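Local coordinates for protein transcription factor SPN1 (Saccharomyces cerevisiae, PDB 3NFQ) that regulates RNA polymerase II transcription, interacts with SPT6 and SPT5, and may act both in TBP recruitment and in later, post-recruitment steps of transcription, at residues 86-89 / 90-94; 28-31 / 32-35; 124-127 / 128-132; 101-104 / 105-108; 19-22 / 23-27. All coordinates share one frame; numbering follows the deposited sequence.

Contact 1 of 5, residues 86-89 / 90-94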
loop_
_atom_site.group_PDB
_atom_site.type_symbol
_atom_site.label_atom_id
_atom_site.label_comp_id
_atom_site.label_asym_id
_atom_site.label_seq_id
_atom_site.Cartn_x
_atom_site.Cartn_y
_atom_site.Cartn_z
ATOM N N GLU A 86 6.341 -0.695 -1.592
ATOM C CA GLU A 86 7.473 -0.722 -2.522
ATOM C C GLU A 86 8.797 -0.990 -1.843
ATOM O O GLU A 86 9.037 -0.574 -0.688
ATOM C CB GLU A 86 7.528 0.582 -3.365
ATOM C CG GLU A 86 8.176 1.737 -2.721
ATOM C CD GLU A 86 7.905 3.080 -3.448
ATOM O OE1 GLU A 86 7.496 3.058 -4.612
ATOM O OE2 GLU A 86 8.115 4.153 -2.840
ATOM N N PRO A 87 9.691 -1.695 -2.556
ATOM C CA PRO A 87 10.984 -2.002 -1.994
ATOM C C PRO A 87 11.833 -0.770 -1.925
ATOM O O PRO A 87 11.701 0.144 -2.757
ATOM C CB PRO A 87 11.607 -3.008 -2.994
ATOM C CG PRO A 87 10.854 -2.838 -4.216
ATOM C CD PRO A 87 9.473 -2.338 -3.867
ATOM N N LEU A 88 12.755 -0.777 -0.977
ATOM C CA LEU A 88 13.726 0.299 -0.894
ATOM C C LEU A 88 14.777 -0.065 -1.935
ATOM O O LEU A 88 14.765 -1.171 -2.464
ATOM C CB LEU A 88 14.390 0.320 0.476
ATOM C CG LEU A 88 13.432 0.553 1.685
ATOM C CD1 LEU A 88 14.300 0.622 2.914
ATOM C CD2 LEU A 88 12.745 1.828 1.519
ATOM N N PRO A 89 15.688 0.862 -2.211
ATOM C CA PRO A 89 16.733 0.617 -3.216
ATOM C C PRO A 89 17.618 -0.621 -3.001
ATOM O O PRO A 89 18.009 -1.278 -3.992
ATOM C CB PRO A 89 17.534 1.914 -3.167
ATOM C CG PRO A 89 16.486 2.981 -2.809
ATOM C CD PRO A 89 15.714 2.249 -1.705
ATOM N N ASP A 90 17.896 -0.992 -1.749
ATOM C CA ASP A 90 18.588 -2.266 -1.439
ATOM C C ASP A 90 17.738 -3.511 -1.569
ATOM O O ASP A 90 18.220 -4.639 -1.368
ATOM C CB ASP A 90 19.258 -2.206 -0.068
ATOM C CG ASP A 90 18.266 -2.332 1.086
ATOM O OD1 ASP A 90 17.021 -2.309 0.861
ATOM O OD2 ASP A 90 18.744 -2.464 2.233
ATOM N N GLY A 91 16.463 -3.323 -1.924
ATOM C CA GLY A 91 15.595 -4.435 -2.220
ATOM C C GLY A 91 14.751 -4.868 -1.048
ATOM O O GLY A 91 13.911 -5.756 -1.199
ATOM N N SER A 92 14.939 -4.218 0.103
ATOM C CA SER A 92 14.243 -4.651 1.323
ATOM C C SER A 92 12.775 -4.191 1.346
ATOM O O SER A 92 12.392 -3.189 0.722
ATOM C CB SER A 92 14.998 -4.199 2.549
ATOM O OG SER A 92 14.884 -2.810 2.653
ATOM N N LEU A 93 11.960 -4.933 2.093
ATOM C CA LEU A 93 10.540 -4.796 2.033
ATOM C C LEU A 93 9.977 -4.360 3.395
ATOM O O LEU A 93 10.674 -4.483 4.412
ATOM C CB LEU A 93 9.972 -6.150 1.621
ATOM C CG LEU A 93 10.336 -6.484 0.171
ATOM C CD1 LEU A 93 9.987 -7.898 -0.050
ATOM C CD2 LEU A 93 9.583 -5.486 -0.773
ATOM N N PRO A 94 8.745 -3.845 3.417
ATOM C CA PRO A 94 8.173 -3.598 4.772
ATOM C C PRO A 94 7.955 -4.906 5.488
ATOM O O PRO A 94 8.159 -5.987 4.943
ATOM C CB PRO A 94 6.835 -2.926 4.474
ATOM C CG PRO A 94 6.434 -3.500 3.033
ATOM C CD PRO A 94 7.789 -3.535 2.330
HETATM O O HOH W 1 10.178 -1.397 1.743
#

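Contact 2 of 5, residues 28-31 / 32-35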
loop_
_atom_site.group_PDB
_atom_site.type_symbol
_atom_site.label_atom_id
_atom_site.label_comp_id
_atom_site.label_asym_id
_atom_site.label_seq_id
_atom_site.Cartn_x
_atom_site.Cartn_y
_atom_site.Cartn_z
ATOM N N ALA A 28 3.585 9.177 7.262
ATOM C CA ALA A 28 4.116 8.035 8.037
ATOM C C ALA A 28 5.245 7.307 7.343
ATOM O O ALA A 28 6.247 6.905 7.965
ATOM C CB ALA A 28 2.992 7.067 8.373
ATOM N N ALA A 29 5.127 7.138 6.021
ATOM C CA ALA A 29 6.154 6.435 5.304
ATOM C C ALA A 29 7.505 7.194 5.286
ATOM O O ALA A 29 8.600 6.577 5.413
ATOM C CB ALA A 29 5.678 6.161 3.908
ATOM N N GLN A 30 7.415 8.513 5.083
ATOM C CA GLN A 30 8.597 9.396 5.129
ATOM C C GLN A 30 9.209 9.417 6.522
ATOM O O GLN A 30 10.394 9.268 6.688
ATOM C CB GLN A 30 8.224 10.826 4.674
ATOM C CG GLN A 30 9.503 11.699 4.428
ATOM C CD GLN A 30 10.542 10.987 3.511
ATOM O OE1 GLN A 30 10.208 10.520 2.420
ATOM N NE2 GLN A 30 11.799 10.876 3.987
ATOM N N LEU A 31 8.392 9.564 7.544
ATOM C CA LEU A 31 8.968 9.474 8.908
ATOM C C LEU A 31 9.710 8.167 9.172
ATOM O O LEU A 31 10.818 8.167 9.737
ATOM C CB LEU A 31 7.923 9.729 9.989
ATOM C CG LEU A 31 7.330 11.119 10.021
ATOM C CD1 LEU A 31 6.116 11.120 10.902
ATOM C CD2 LEU A 31 8.327 12.173 10.484
ATOM N N ASP A 32 9.106 7.042 8.788
ATOM C CA ASP A 32 9.742 5.738 8.959
ATOM C C ASP A 32 11.048 5.616 8.139
ATOM O O ASP A 32 12.031 5.071 8.613
ATOM C CB ASP A 32 8.746 4.618 8.581
ATOM C CG ASP A 32 7.726 4.355 9.692
ATOM O OD1 ASP A 32 7.852 5.041 10.733
ATOM O OD2 ASP A 32 6.819 3.488 9.531
ATOM N N ILE A 33 11.068 6.126 6.922
ATOM C CA ILE A 33 12.316 6.119 6.190
ATOM C C ILE A 33 13.419 6.930 6.959
ATOM O O ILE A 33 14.601 6.510 7.034
ATOM C CB ILE A 33 12.114 6.648 4.732
ATOM C CG1 ILE A 33 11.367 5.630 3.858
ATOM C CG2 ILE A 33 13.474 6.937 4.048
ATOM C CD1 ILE A 33 12.088 4.314 3.747
ATOM N N ASP A 34 13.043 8.086 7.520
ATOM C CA ASP A 34 14.006 8.886 8.276
ATOM C C ASP A 34 14.532 8.070 9.426
ATOM O O ASP A 34 15.744 8.045 9.673
ATOM C CB ASP A 34 13.392 10.194 8.787
ATOM C CG ASP A 34 13.022 11.172 7.671
ATOM O OD1 ASP A 34 13.445 11.010 6.496
ATOM O OD2 ASP A 34 12.270 12.129 7.987
ATOM N N THR A 35 13.633 7.395 10.151
ATOM C CA THR A 35 14.051 6.580 11.286
ATOM C C THR A 35 14.984 5.424 10.917
ATOM O O THR A 35 16.011 5.150 11.620
ATOM C CB THR A 35 12.855 6.008 12.023
ATOM O OG1 THR A 35 12.090 7.061 12.589
ATOM C CG2 THR A 35 13.258 5.043 13.105
HETATM O O HOH W 2 9.470 6.613 12.432
#

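Contact 3 of 5, residues 124-127 / 128-132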
loop_
_atom_site.group_PDB
_atom_site.type_symbol
_atom_site.label_atom_id
_atom_site.label_comp_id
_atom_site.label_asym_id
_atom_site.label_seq_id
_atom_site.Cartn_x
_atom_site.Cartn_y
_atom_site.Cartn_z
ATOM N N VAL A 124 4.916 -2.509 -8.716
ATOM C CA VAL A 124 5.259 -2.993 -7.353
ATOM C C VAL A 124 4.670 -4.410 -7.091
ATOM O O VAL A 124 5.372 -5.308 -6.618
ATOM C CB VAL A 124 4.852 -1.963 -6.282
ATOM C CG1 VAL A 124 5.109 -2.574 -4.888
ATOM C CG2 VAL A 124 5.766 -0.653 -6.403
ATOM N N VAL A 125 3.423 -4.630 -7.488
ATOM C CA VAL A 125 2.802 -5.958 -7.315
ATOM C C VAL A 125 3.542 -6.987 -8.192
ATOM O O VAL A 125 3.810 -8.132 -7.761
ATOM C CB VAL A 125 1.252 -5.916 -7.565
ATOM C CG1 VAL A 125 0.618 -7.341 -7.523
ATOM C CG2 VAL A 125 0.605 -5.039 -6.515
ATOM N N ILE A 126 3.941 -6.586 -9.397
ATOM C CA ILE A 126 4.761 -7.479 -10.217
ATOM C C ILE A 126 6.068 -7.851 -9.483
ATOM O O ILE A 126 6.468 -9.017 -9.451
ATOM C CB ILE A 126 5.032 -6.867 -11.628
ATOM C CG1 ILE A 126 3.726 -6.864 -12.443
ATOM C CG2 ILE A 126 6.153 -7.675 -12.371
ATOM C CD1 ILE A 126 3.711 -6.020 -13.696
ATOM N N PHE A 127 6.738 -6.864 -8.880
ATOM C CA PHE A 127 7.949 -7.107 -8.133
ATOM C C PHE A 127 7.710 -8.168 -7.019
ATOM O O PHE A 127 8.544 -9.055 -6.760
ATOM C CB PHE A 127 8.442 -5.772 -7.500
ATOM C CG PHE A 127 9.558 -5.955 -6.503
ATOM C CD1 PHE A 127 10.903 -5.943 -6.883
ATOM C CD2 PHE A 127 9.273 -6.178 -5.169
ATOM C CE1 PHE A 127 11.942 -6.158 -5.938
ATOM C CE2 PHE A 127 10.305 -6.370 -4.248
ATOM C CZ PHE A 127 11.604 -6.362 -4.605
ATOM N N TYR A 128 6.545 -8.107 -6.391
ATOM C CA TYR A 128 6.230 -9.099 -5.323
ATOM C C TYR A 128 6.136 -10.548 -5.899
ATOM O O TYR A 128 6.435 -11.527 -5.200
ATOM C CB TYR A 128 4.932 -8.718 -4.634
ATOM C CG TYR A 128 5.217 -7.835 -3.423
ATOM C CD1 TYR A 128 5.523 -6.489 -3.602
ATOM C CD2 TYR A 128 5.189 -8.341 -2.110
ATOM C CE1 TYR A 128 5.799 -5.637 -2.490
ATOM C CE2 TYR A 128 5.449 -7.485 -0.985
ATOM C CZ TYR A 128 5.760 -6.122 -1.208
ATOM O OH TYR A 128 6.053 -5.230 -0.191
ATOM N N THR A 129 5.747 -10.656 -7.177
ATOM C CA THR A 129 5.637 -11.996 -7.824
ATOM C C THR A 129 6.985 -12.658 -8.073
ATOM O O THR A 129 7.063 -13.914 -8.174
ATOM C CB THR A 129 4.848 -11.974 -9.133
ATOM O OG1 THR A 129 5.636 -11.347 -10.172
ATOM C CG2 THR A 129 3.517 -11.270 -8.975
ATOM N N LYS A 130 8.030 -11.826 -8.117
ATOM C CA LYS A 130 9.424 -12.211 -8.466
ATOM C C LYS A 130 10.470 -12.195 -7.346
ATOM O O LYS A 130 11.412 -13.007 -7.364
ATOM C CB LYS A 130 9.956 -11.261 -9.548
ATOM C CG LYS A 130 9.319 -11.396 -10.933
ATOM C CD LYS A 130 9.876 -10.219 -11.728
ATOM C CE LYS A 130 9.168 -9.934 -13.054
ATOM N NZ LYS A 130 9.718 -8.628 -13.601
ATOM N N SER A 131 10.349 -11.281 -6.371
ATOM C CA SER A 131 11.403 -11.098 -5.383
ATOM C C SER A 131 11.571 -12.336 -4.545
ATOM O O SER A 131 10.586 -12.895 -4.024
ATOM C CB SER A 131 11.133 -9.881 -4.484
ATOM O OG SER A 131 11.775 -10.010 -3.209
ATOM N N LYS A 132 12.826 -12.745 -4.371
ATOM C CA LYS A 132 13.149 -13.860 -3.478
ATOM C C LYS A 132 12.850 -13.587 -2.024
ATOM O O LYS A 132 12.862 -14.507 -1.214
ATOM C CB LYS A 132 14.634 -14.212 -3.568
ATOM C CG LYS A 132 15.136 -14.507 -4.979
ATOM C CD LYS A 132 14.322 -15.597 -5.666
ATOM C CE LYS A 132 14.676 -15.621 -7.159
ATOM N NZ LYS A 132 14.069 -16.782 -7.883
#

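Contact 4 of 5, residues 101-104 / 105-108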
loop_
_atom_site.group_PDB
_atom_site.type_symbol
_atom_site.label_atom_id
_atom_site.label_comp_id
_atom_site.label_asym_id
_atom_site.label_seq_id
_atom_site.Cartn_x
_atom_site.Cartn_y
_atom_site.Cartn_z
ATOM N N SER A 101 -1.392 -7.423 5.511
ATOM C CA SER A 101 -2.582 -6.595 5.729
ATOM C C SER A 101 -2.975 -5.831 4.498
ATOM O O SER A 101 -4.161 -5.725 4.160
ATOM C CB SER A 101 -2.373 -5.583 6.849
ATOM O OG SER A 101 -2.179 -6.301 8.060
ATOM N N LEU A 102 -1.993 -5.221 3.845
ATOM C CA LEU A 102 -2.338 -4.485 2.611
ATOM C C LEU A 102 -2.811 -5.365 1.466
ATOM O O LEU A 102 -3.781 -5.026 0.747
ATOM C CB LEU A 102 -1.179 -3.585 2.172
ATOM C CG LEU A 102 -0.833 -2.432 3.126
ATOM C CD1 LEU A 102 0.358 -1.622 2.535
ATOM C CD2 LEU A 102 -1.997 -1.531 3.321
ATOM N N PHE A 103 -2.164 -6.508 1.273
ATOM C CA PHE A 103 -2.580 -7.382 0.196
ATOM C C PHE A 103 -3.972 -7.976 0.499
ATOM O O PHE A 103 -4.785 -8.139 -0.377
ATOM C CB PHE A 103 -1.516 -8.476 -0.069
ATOM C CG PHE A 103 -0.489 -8.080 -1.119
ATOM C CD1 PHE A 103 0.830 -7.816 -0.755
ATOM C CD2 PHE A 103 -0.846 -8.024 -2.456
ATOM C CE1 PHE A 103 1.800 -7.470 -1.754
ATOM C CE2 PHE A 103 0.121 -7.678 -3.436
ATOM C CZ PHE A 103 1.411 -7.406 -3.074
ATOM N N ALA A 104 -4.287 -8.244 1.753
ATOM C CA ALA A 104 -5.622 -8.747 2.029
ATOM C C ALA A 104 -6.683 -7.691 1.743
ATOM O O ALA A 104 -7.770 -7.983 1.208
ATOM C CB ALA A 104 -5.724 -9.250 3.529
ATOM N N ALA A 105 -6.387 -6.439 2.090
ATOM C CA ALA A 105 -7.284 -5.339 1.775
ATOM C C ALA A 105 -7.414 -5.103 0.283
ATOM O O ALA A 105 -8.512 -4.832 -0.175
ATOM C CB ALA A 105 -6.821 -4.045 2.512
ATOM N N LEU A 106 -6.342 -5.236 -0.499
ATOM C CA LEU A 106 -6.402 -5.037 -1.949
ATOM C C LEU A 106 -7.188 -6.169 -2.642
ATOM O O LEU A 106 -7.730 -5.984 -3.740
ATOM C CB LEU A 106 -5.024 -5.032 -2.572
ATOM C CG LEU A 106 -4.090 -3.831 -2.286
ATOM C CD1 LEU A 106 -2.679 -4.183 -2.624
ATOM C CD2 LEU A 106 -4.587 -2.603 -3.095
ATOM N N ASN A 107 -7.268 -7.320 -1.979
ATOM C CA ASN A 107 -7.921 -8.486 -2.569
ATOM C C ASN A 107 -9.408 -8.240 -2.798
ATOM O O ASN A 107 -10.019 -8.836 -3.686
ATOM C CB ASN A 107 -7.690 -9.702 -1.680
ATOM C CG ASN A 107 -8.286 -10.941 -2.267
ATOM O OD1 ASN A 107 -9.262 -11.453 -1.762
ATOM N ND2 ASN A 107 -7.804 -11.327 -3.407
ATOM N N ASP A 108 -9.963 -7.314 -2.031
ATOM C CA ASP A 108 -11.374 -6.968 -2.052
ATOM C C ASP A 108 -11.749 -5.700 -2.875
ATOM O O ASP A 108 -12.932 -5.389 -3.014
ATOM C CB ASP A 108 -11.837 -6.729 -0.606
ATOM C CG ASP A 108 -11.773 -7.986 0.266
ATOM O OD1 ASP A 108 -12.206 -9.066 -0.193
ATOM O OD2 ASP A 108 -11.284 -7.869 1.415
#

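Contact 5 of 5, residues 19-22 / 23-27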
loop_
_atom_site.group_PDB
_atom_site.type_symbol
_atom_site.label_atom_id
_atom_site.label_comp_id
_atom_site.label_asym_id
_atom_site.label_seq_id
_atom_site.Cartn_x
_atom_site.Cartn_y
_atom_site.Cartn_z
ATOM N N LEU A 19 -8.381 11.826 0.934
ATOM C CA LEU A 19 -7.169 12.606 0.638
ATOM C C LEU A 19 -6.290 12.909 1.865
ATOM O O LEU A 19 -5.057 12.942 1.750
ATOM C CB LEU A 19 -7.497 13.854 -0.223
ATOM C CG LEU A 19 -8.011 13.555 -1.627
ATOM C CD1 LEU A 19 -8.817 14.749 -2.241
ATOM C CD2 LEU A 19 -6.940 13.032 -2.618
ATOM N N ARG A 20 -6.915 13.093 3.027
ATOM C CA ARG A 20 -6.239 13.209 4.300
ATOM C C ARG A 20 -5.569 11.904 4.754
ATOM O O ARG A 20 -4.519 11.932 5.366
ATOM C CB ARG A 20 -7.217 13.607 5.397
ATOM C CG ARG A 20 -7.507 15.082 5.454
ATOM C CD ARG A 20 -8.222 15.432 6.762
ATOM N NE ARG A 20 -9.074 16.611 6.585
ATOM C CZ ARG A 20 -8.833 17.817 7.106
ATOM N NH1 ARG A 20 -7.756 18.035 7.865
ATOM N NH2 ARG A 20 -9.675 18.817 6.860
ATOM N N LEU A 21 -6.195 10.767 4.471
ATOM C CA LEU A 21 -5.550 9.493 4.759
ATOM C C LEU A 21 -4.348 9.314 3.832
ATOM O O LEU A 21 -3.280 8.898 4.239
ATOM C CB LEU A 21 -6.560 8.361 4.575
ATOM C CG LEU A 21 -6.017 6.964 4.826
ATOM C CD1 LEU A 21 -5.608 6.808 6.289
ATOM C CD2 LEU A 21 -7.071 5.938 4.420
ATOM N N LYS A 22 -4.524 9.701 2.592
ATOM C CA LYS A 22 -3.459 9.619 1.624
ATOM C C LYS A 22 -2.238 10.381 2.152
ATOM O O LYS A 22 -1.147 9.831 2.272
ATOM C CB LYS A 22 -3.994 10.154 0.321
ATOM C CG LYS A 22 -3.037 10.127 -0.784
ATOM C CD LYS A 22 -3.788 10.451 -2.084
ATOM C CE LYS A 22 -2.815 10.552 -3.243
ATOM N NZ LYS A 22 -3.527 11.266 -4.335
ATOM N N ASP A 23 -2.449 11.624 2.565
ATOM C CA ASP A 23 -1.381 12.421 3.195
ATOM C C ASP A 23 -0.831 11.812 4.451
ATOM O O ASP A 23 0.366 11.809 4.658
ATOM C CB ASP A 23 -1.876 13.846 3.573
ATOM C CG ASP A 23 -2.296 14.705 2.355
ATOM O OD1 ASP A 23 -1.818 14.474 1.221
ATOM O OD2 ASP A 23 -3.103 15.675 2.577
ATOM N N GLU A 24 -1.691 11.335 5.352
ATOM C CA GLU A 24 -1.172 10.712 6.539
ATOM C C GLU A 24 -0.303 9.498 6.232
ATOM O O GLU A 24 0.652 9.228 6.963
ATOM C CB GLU A 24 -2.295 10.206 7.434
ATOM C CG GLU A 24 -3.192 11.317 8.033
ATOM C CD GLU A 24 -2.525 12.025 9.217
ATOM O OE1 GLU A 24 -1.720 11.363 9.916
ATOM O OE2 GLU A 24 -2.805 13.236 9.445
HETATM N N MSE A 25 -0.707 8.709 5.230
HETATM C CA MSE A 25 0.094 7.521 4.885
HETATM C C MSE A 25 1.439 7.940 4.378
HETATM O O MSE A 25 2.469 7.311 4.693
HETATM C CB MSE A 25 -0.668 6.672 3.840
HETATM C CG MSE A 25 -1.832 6.005 4.459
HETATM SE SE MSE A 25 -2.676 4.838 3.033
HETATM C CE MSE A 25 -1.330 3.376 3.128
ATOM N N ASN A 26 1.464 8.985 3.541
ATOM C CA ASN A 26 2.756 9.428 3.006
ATOM C C ASN A 26 3.654 9.996 4.099
ATOM O O ASN A 26 4.856 9.779 4.076
ATOM C CB ASN A 26 2.602 10.513 1.900
ATOM C CG ASN A 26 1.845 10.027 0.707
ATOM O OD1 ASN A 26 1.310 10.842 -0.097
ATOM N ND2 ASN A 26 1.760 8.704 0.562
ATOM N N ILE A 27 3.064 10.740 5.031
ATOM C CA ILE A 27 3.855 11.313 6.143
ATOM C C ILE A 27 4.404 10.173 6.980
ATOM O O ILE A 27 5.558 10.147 7.359
ATOM C CB ILE A 27 2.982 12.229 7.031
ATOM C CG1 ILE A 27 2.707 13.542 6.295
ATOM C CG2 ILE A 27 3.692 12.466 8.398
ATOM C CD1 ILE A 27 1.449 14.317 6.801
#

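Contact 1 of 5, residues 86-89 / 90-94
Two first torsions bring Leu88 and Ser92 together: Leu88 keeps CG anti to its carbonyl carbon (chi1 -61°), whereas Ser92 tucks OG between its backbone N and carbonyl carbon (chi1 70°). The serine oxygen thus comes alongside the leucine branch, with Ser92 OG 3.5 Å from Leu88 CD1. Asp90 adopts the same inward rotamer as the serine, and its carboxylate folds back to Ser92. There Asp90 OD1 accepts from Ser92 OG at 2.8 Å through its syn lone pair, and from Ser92 N at 2.9 Å from above the carboxylate plane; the second bond defines an Asx turn. Overlapping it is a type I beta turn from Leu88 to Gly91, closed by Gly91 N donating to Leu88 O at 2.8 Å. Next to the turn, Leu88 N meets Ser92 O at 3.0 Å, in the carbonyl plane and nearly straight (164°). Pro87 adds a CA-H...O contact to that same oxygen, and its CB packs on Leu93 CD2 at 3.9 Å. The loop joins helix 77-85 to helix 96-107, and Leu88 also leans on Leu36 of helix 10-42. Chemically, this is a loop shaped by its own polar groups without strand pairing: two donors from one serine probably fix the rotation of the aspartate, while Pro89, which has no N-H, restricts the backbone within the turn.

Contact 2 of 5, residues 28-31 / 32-35
A side-chain hydrogen bond from Gln30 to Asp34 spans a single helical turn. Gln30 sends CG anti to its backbone N (chi1 -168°) and then bends at the next torsion, which turns the amide forward along the helix; NE2 donates to Asp34 OD1 at 3.0 Å. The acceptor lies in the amide plane, but the carboxylate is met from above its own plane, and the bond is bent. Backbone bonds form the second group: Asp32 N to Ala28 O, Ile33 N to Ala29 O at 2.9 Å, Asp34 N to Gln30 O and Thr35 N to Leu31 O, the regular i to i+4 ladder of helix 10-42. A third group is water-mediated, one water donating to Asp32 OD1 at 2.8 Å and lying 2.7 Å from Thr35 OG1. Charge and cross-helix bonds come next, for Asp32 OD2 forms a salt bridge with Lys52 and OD1 accepts from Gln51 N, where helix 51-63 begins. With an alanine in place of Asp32, the Lys52 ammonium would probably lose its counter-charge, Gln51 N its acceptor, and the water one of its partners. Apolar packing completes the account: Ala29 rests on Ile83 and Trp84, and Ile33 meets Leu88 of the loop after helix 77-85. The chemistry divides by face, with the exposed Gln30-Asp34 bond staying within helix 10-42 while buried Asp32 spends its charge on fastening this helix to the start of the next.

Contact 3 of 5, residues 124-127 / 128-132
Phe127 presents one ring face to Ser131, whose CB lies 3.9 Å from the ring centroid and 28° off its normal, a CH-pi contact. The ring gets there because its CG stands anti to the backbone N (chi1 170°), which directs it forward along the helix beside the carbonyl. That carbonyl is busy as well: Phe127 O takes Ser131 N at 2.9 Å almost head-on and Lys130 N at 3.1 Å from above its plane. A glycine in place of Phe127 would probably take away the ring face under Ser131 CB and open a gap against Pro87. The carbonyl one residue earlier, Ile126 O, accepts from Thr129 OG1 at 2.6 Å, in the carbonyl plane and on a lone pair; Thr129 N and Lys130 N reach the same oxygen only weakly. The side chains of Ile126 and Lys130 run side by side, with Ile126 CG2 3.8 Å from Lys130 CE. On the buried side, Val124 O sits at the edge of the Tyr128 ring, in its plane and 3.2 Å from CD1, while Val124 CG1 packs against CE1 at 4.0 Å. Bonds from residue i to i+3 thus join the i to i+4 pattern in this part of the chain. Within the fold, Phe127 rests on Pro87 of the loop after helix 77-85, Tyr128 OH bonds to Leu85 O of that helix, and Val125 and Thr129 pack on Ala142 of helix 136-149.

Contact 4 of 5, residues 101-104 / 105-108
The Phe103 ring is met at a slant by Leu106 CD1, which comes within 4.3 Å of Phe103 CD2, and it pairs edge-to-face with the Tyr128 ring of helix 121-130. Leu141 of helix 136-149 and Val125 also touch this phenylalanine, placing it where three helices meet. Another flat group, the amide of Asn107, leads away from the preceding turn: CG anti to the backbone N (chi1 -178°) directs it to Leu141, Lys144 and Leu145. What stays behind is Asn107 CB, 3.4 Å from Ala104 O. Leu106 holds CG anti to its carbonyl carbon, and the branch point therefore lies over the helix backbone, with Leu106 CG 3.3 Å from Leu102 O. Ala105 fits its methyl between two carbonyls, CB being 3.6 Å from both Ser101 O and Leu102 O. Regular helical bonds join Ala105 N to Ser101 O and Leu106 N to Leu102 O, the latter at 2.9 Å. Asn107 N, by contrast, is divided between Phe103 O at 3.1 Å and Ala104 O at 3.3 Å, both weak. Facing helix 51-63, Ser101 lies on Leu56 and Val60 and Leu102 on Val59. The chemistry is that of a central helix of a bundle: apolar groups face several neighbours, the Ser101 hydroxyl is satisfied within its own helix by Glu97 O, and the backbone bonds become weak at Asn107.

Contact 5 of 5, residues 19-22 / 23-27
Leu21 and Met25, the latter a selenomethionine, touch one turn apart along helix 10-42, Leu21 CD1 lying 4.3 Å from Met25 CG. Met25 holds CG anti to its carbonyl carbon (chi1 -72°), which lays that carbon 3.2 Å from Leu21 O. Glu24 follows the same pattern, its CG 3.0 Å from Arg20 O, and Asn26 sets its amide carbon CG 3.4 Å from Lys22 O. Beneath these contacts runs the helical ladder: Asp23 N to Leu19 O, Glu24 N to Arg20 O, Met25 N to Leu21 O at 2.8 Å and Asn26 N to Lys22 O at 3.0 Å. Lys22 takes a different course. With CG anti to its N (chi1 -179°) and the remaining chain extended, it carries NZ to the carbonyl oxygen of Asn75 rather than to Asp23, whose OD1 is 6.6 Å from that nitrogen. Further out, Ser80 of helix 77-85 bonds through OG to Lys22 O, and Trp84 NE1 bonds to Met25 O. Leu55 and Val59 of helix 51-63 receive the selenomethionine, and Val62 meets Leu21. Such chemistry implies a two-sided helix: apolar Leu21 and Met25 are buried against its neighbours, and carbonyls already used in the ladder accept further donors from helix 77-85, tying the two helices together by polar as well as apolar contacts.

In this all-helical conserved central domain of SPN1 the five contacts follow the chain as 5, 2, 1, 4 and 3. Contacts 5 and 2 adjoin on helix 10-42, their centres about 13 Å apart. Contacts 1, 4 and 3 fall within the TFIIS N-terminal-like part of the chain. Contact 1 touches both contact 2 and contact 3: Leu88 CD2 packs 3.4 Å from Ile33 CD1, and Leu93 CD2 lies 3.7 Å from Phe127 CE2. Contact 3 meets contact 4, whereas contacts 3 and 5 stand about 25 Å apart, centre to centre. The loop of contact 1 is one place where the long first helix meets the bundle, beside its direct packing on helices 51-63 and 77-85.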